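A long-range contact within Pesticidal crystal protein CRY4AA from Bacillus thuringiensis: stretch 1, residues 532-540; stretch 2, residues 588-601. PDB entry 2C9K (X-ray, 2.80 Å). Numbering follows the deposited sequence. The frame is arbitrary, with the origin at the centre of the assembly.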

# COMPACT_ATOMS: atom_id res chain seq x y z
N ASN A 532 -15.84 -22.94 21.73
CA ASN A 532 -16.32 -22.71 23.09
C ASN A 532 -15.72 -21.45 23.71
O ASN A 532 -16.08 -21.06 24.82
CB ASN A 532 -16.00 -23.91 23.98
CG ASN A 532 -16.50 -25.22 23.39
OD1 ASN A 532 -17.69 -25.36 23.08
ND2 ASN A 532 -15.59 -26.18 23.24
N THR A 533 -14.81 -20.82 22.97
CA THR A 533 -14.15 -19.61 23.45
C THR A 533 -14.21 -18.47 22.42
O THR A 533 -13.22 -17.77 22.20
CB THR A 533 -12.69 -19.92 23.79
OG1 THR A 533 -12.07 -20.60 22.70
CG2 THR A 533 -12.63 -20.78 25.05
N ARG A 534 -15.37 -18.29 21.81
CA ARG A 534 -15.54 -17.25 20.80
C ARG A 534 -15.53 -15.86 21.43
O ARG A 534 -16.12 -15.64 22.49
CB ARG A 534 -16.86 -17.44 20.06
CG ARG A 534 -17.09 -18.84 19.54
CD ARG A 534 -18.55 -19.06 19.25
NE ARG A 534 -18.97 -18.52 17.96
CZ ARG A 534 -20.23 -18.33 17.60
NH1 ARG A 534 -21.22 -18.63 18.45
NH2 ARG A 534 -20.52 -17.86 16.40
N ALA A 535 -14.85 -14.94 20.77
CA ALA A 535 -14.80 -13.57 21.25
C ALA A 535 -16.13 -12.96 20.84
O ALA A 535 -16.72 -13.36 19.83
CB ALA A 535 -13.65 -12.82 20.59
N VAL A 536 -16.63 -12.02 21.63
CA VAL A 536 -17.89 -11.37 21.33
C VAL A 536 -17.61 -9.90 21.09
O VAL A 536 -16.85 -9.29 21.84
CB VAL A 536 -18.89 -11.55 22.49
CG1 VAL A 536 -20.06 -10.59 22.34
CG2 VAL A 536 -19.39 -12.97 22.50
N ILE A 537 -18.22 -9.33 20.06
CA ILE A 537 -18.01 -7.92 19.72
C ILE A 537 -19.27 -7.07 19.71
O ILE A 537 -20.24 -7.39 19.02
CB ILE A 537 -17.35 -7.81 18.36
CG1 ILE A 537 -18.12 -8.69 17.36
CG2 ILE A 537 -15.89 -8.20 18.47
CD1 ILE A 537 -17.48 -8.83 16.01
N ASN A 538 -19.25 -5.98 20.46
CA ASN A 538 -20.39 -5.09 20.53
C ASN A 538 -20.07 -3.76 19.89
O ASN A 538 -19.09 -3.10 20.24
CB ASN A 538 -20.82 -4.90 21.98
CG ASN A 538 -21.30 -6.19 22.60
OD1 ASN A 538 -22.30 -6.76 22.18
ND2 ASN A 538 -20.57 -6.67 23.60
N LEU A 539 -20.91 -3.38 18.94
CA LEU A 539 -20.77 -2.15 18.18
C LEU A 539 -21.82 -1.16 18.64
O LEU A 539 -23.02 -1.42 18.50
CB LEU A 539 -21.00 -2.45 16.70
CG LEU A 539 -20.14 -1.87 15.57
CD1 LEU A 539 -20.93 -2.05 14.27
CD2 LEU A 539 -19.82 -0.41 15.81
N SER A 540 -21.39 -0.04 19.21
CA SER A 540 -22.35 0.96 19.65
C SER A 540 -22.26 2.19 18.76
O SER A 540 -21.22 2.84 18.69
CB SER A 540 -22.09 1.38 21.10
OG SER A 540 -22.62 0.43 22.00
N VAL A 588 -18.02 2.80 17.89
CA VAL A 588 -17.35 2.30 19.08
C VAL A 588 -17.45 0.79 19.17
O VAL A 588 -18.53 0.25 19.32
CB VAL A 588 -17.97 2.88 20.36
CG1 VAL A 588 -17.03 2.66 21.53
CG2 VAL A 588 -18.25 4.36 20.18
N PHE A 589 -16.30 0.13 19.06
CA PHE A 589 -16.23 -1.32 19.13
C PHE A 589 -15.75 -1.76 20.51
O PHE A 589 -14.74 -1.26 21.01
CB PHE A 589 -15.26 -1.88 18.08
CG PHE A 589 -15.78 -1.85 16.67
CD1 PHE A 589 -15.65 -0.71 15.89
CD2 PHE A 589 -16.45 -2.94 16.14
CE1 PHE A 589 -16.17 -0.66 14.60
CE2 PHE A 589 -16.98 -2.90 14.85
CZ PHE A 589 -16.84 -1.76 14.08
N ASN A 590 -16.47 -2.70 21.11
CA ASN A 590 -16.11 -3.24 22.42
C ASN A 590 -16.07 -4.76 22.37
O ASN A 590 -16.81 -5.38 21.60
CB ASN A 590 -17.11 -2.83 23.50
CG ASN A 590 -16.74 -1.54 24.18
OD1 ASN A 590 -17.39 -0.51 23.99
ND2 ASN A 590 -15.69 -1.58 25.00
N ARG A 591 -15.21 -5.34 23.19
CA ARG A 591 -15.10 -6.78 23.30
C ARG A 591 -15.56 -7.12 24.71
O ARG A 591 -15.03 -6.58 25.68
CB ARG A 591 -13.66 -7.24 23.08
CG ARG A 591 -13.51 -8.73 23.20
CD ARG A 591 -12.24 -9.24 22.59
NE ARG A 591 -12.14 -10.67 22.85
CZ ARG A 591 -11.11 -11.42 22.48
NH1 ARG A 591 -10.10 -10.88 21.82
NH2 ARG A 591 -11.10 -12.72 22.77
N SER A 592 -16.55 -8.00 24.84
CA SER A 592 -17.07 -8.33 26.16
C SER A 592 -16.75 -9.73 26.67
O SER A 592 -16.82 -9.98 27.87
CB SER A 592 -18.57 -8.13 26.18
OG SER A 592 -19.17 -8.88 25.15
N ASP A 593 -16.41 -10.64 25.77
CA ASP A 593 -16.10 -12.02 26.16
C ASP A 593 -14.97 -12.06 27.18
O ASP A 593 -14.24 -11.09 27.35
CB ASP A 593 -15.72 -12.86 24.93
CG ASP A 593 -14.46 -12.37 24.26
OD1 ASP A 593 -14.50 -11.31 23.59
OD2 ASP A 593 -13.42 -13.04 24.40
N VAL A 594 -14.82 -13.20 27.85
CA VAL A 594 -13.79 -13.38 28.86
C VAL A 594 -12.54 -14.05 28.30
O VAL A 594 -11.46 -13.94 28.87
CB VAL A 594 -14.32 -14.23 30.03
CG1 VAL A 594 -13.17 -14.73 30.89
CG2 VAL A 594 -15.27 -13.43 30.87
N TYR A 595 -12.71 -14.75 27.19
CA TYR A 595 -11.62 -15.49 26.56
C TYR A 595 -10.41 -14.67 26.11
O TYR A 595 -10.10 -14.58 24.92
CB TYR A 595 -12.20 -16.28 25.39
CG TYR A 595 -13.47 -17.00 25.78
CD1 TYR A 595 -14.70 -16.65 25.23
CD2 TYR A 595 -13.46 -18.00 26.77
CE1 TYR A 595 -15.89 -17.26 25.66
CE2 TYR A 595 -14.62 -18.61 27.20
CZ TYR A 595 -15.84 -18.24 26.65
OH TYR A 595 -17.00 -18.82 27.10
N THR A 596 -9.71 -14.09 27.09
CA THR A 596 -8.55 -13.25 26.84
C THR A 596 -7.50 -13.89 25.94
O THR A 596 -6.79 -13.18 25.23
CB THR A 596 -7.84 -12.84 28.15
OG1 THR A 596 -7.25 -14.00 28.75
CG2 THR A 596 -8.84 -12.22 29.11
N ASN A 597 -7.39 -15.21 25.96
CA ASN A 597 -6.40 -15.88 25.12
C ASN A 597 -6.83 -16.01 23.66
O ASN A 597 -6.00 -16.33 22.80
CB ASN A 597 -6.05 -17.26 25.69
CG ASN A 597 -5.13 -17.16 26.90
OD1 ASN A 597 -4.31 -16.24 26.99
ND2 ASN A 597 -5.25 -18.12 27.82
N THR A 598 -8.10 -15.77 23.37
CA THR A 598 -8.56 -15.84 21.99
C THR A 598 -8.23 -14.54 21.27
O THR A 598 -8.88 -13.52 21.48
CB THR A 598 -10.08 -16.09 21.91
OG1 THR A 598 -10.38 -17.35 22.52
CG2 THR A 598 -10.54 -16.14 20.47
N THR A 599 -7.19 -14.59 20.44
CA THR A 599 -6.74 -13.43 19.67
C THR A 599 -7.66 -13.13 18.50
O THR A 599 -8.03 -14.03 17.74
CB THR A 599 -5.32 -13.65 19.09
OG1 THR A 599 -4.36 -13.73 20.15
CG2 THR A 599 -4.95 -12.52 18.15
N VAL A 600 -8.03 -11.86 18.35
CA VAL A 600 -8.89 -11.42 17.26
C VAL A 600 -8.18 -10.29 16.53
O VAL A 600 -7.78 -9.30 17.14
CB VAL A 600 -10.26 -10.91 17.78
CG1 VAL A 600 -11.10 -10.38 16.63
CG2 VAL A 600 -10.99 -12.04 18.48
N LEU A 601 -8.02 -10.44 15.22
CA LEU A 601 -7.36 -9.40 14.44
C LEU A 601 -8.37 -8.74 13.51
O LEU A 601 -8.91 -9.36 12.60
CB LEU A 601 -6.20 -10.00 13.64
CG LEU A 601 -5.10 -10.63 14.49
CD1 LEU A 601 -4.03 -11.21 13.58
CD2 LEU A 601 -4.49 -9.60 15.42

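Residues 536-540 and 588-591 pair as antiparallel strands, their axes 155° apart in direction and 4.6 Å apart at closest approach. The ladder alternates in the classical way. At the hydrogen-bonded pair Asn-538/Asn-590, each N reaches the other residue's O at 2.8 Å; at Ser-540/Val-588, Ser-540 N lies 2.9 Å from Val-588 O, and Val-588 N a longer 3.3 Å from Ser-540 O. Between these rungs CA-H...O contacts fill the gaps, as from Leu-539 CA to Val-588 O at 3.5 Å. Ser-592 N still donates to Val-536 O (3.3 Å), but the next bond changes character: Val-536 N turns to a side chain, Asp-593 OD1, at 3.0 Å, though the place of that oxygen is less sure. As modelled, a carboxylate accepts this NH where the regular pairing ends.

Beyond the strands, stretch 2 makes a type I turn from Tyr-595 to Thr-598. Thr-598 OG1 donates to Thr-533 O at 2.9 Å, so a side-chain hydroxyl ties the two loops together.

Side chains follow the strand alternation. Ile-537, Leu-539, Phe-589 and Arg-591 share one face of the sheet, and there Leu-539 covers the Phe-589 ring, its CD2 3.8 Å from the ring centroid and nearly on the normal. The face bearing Asn-538, Ser-540, Val-588 and Asn-590 is more exposed; from it, Asn-538 ND2 reaches Ser-592 OG at 3.0 Å in a weak hydrogen bond.

Arg-591 is extended and held within its own stretch: NH2 bonds Asp-593 OD2 (2.9 Å) and Thr-598 O (2.7 Å). Ala-535 CB lies over a face of this guanidinium, 3.4 Å from Arg-591 NH2, and also packs 3.5 Å from Val-600 CG2. Farther out, Thr-533 CA sits over the Tyr-595 ring, 3.5 Å from its centroid, while Arg-534 O approaches the ring edge, 3.2 Å from Tyr-595 CD1.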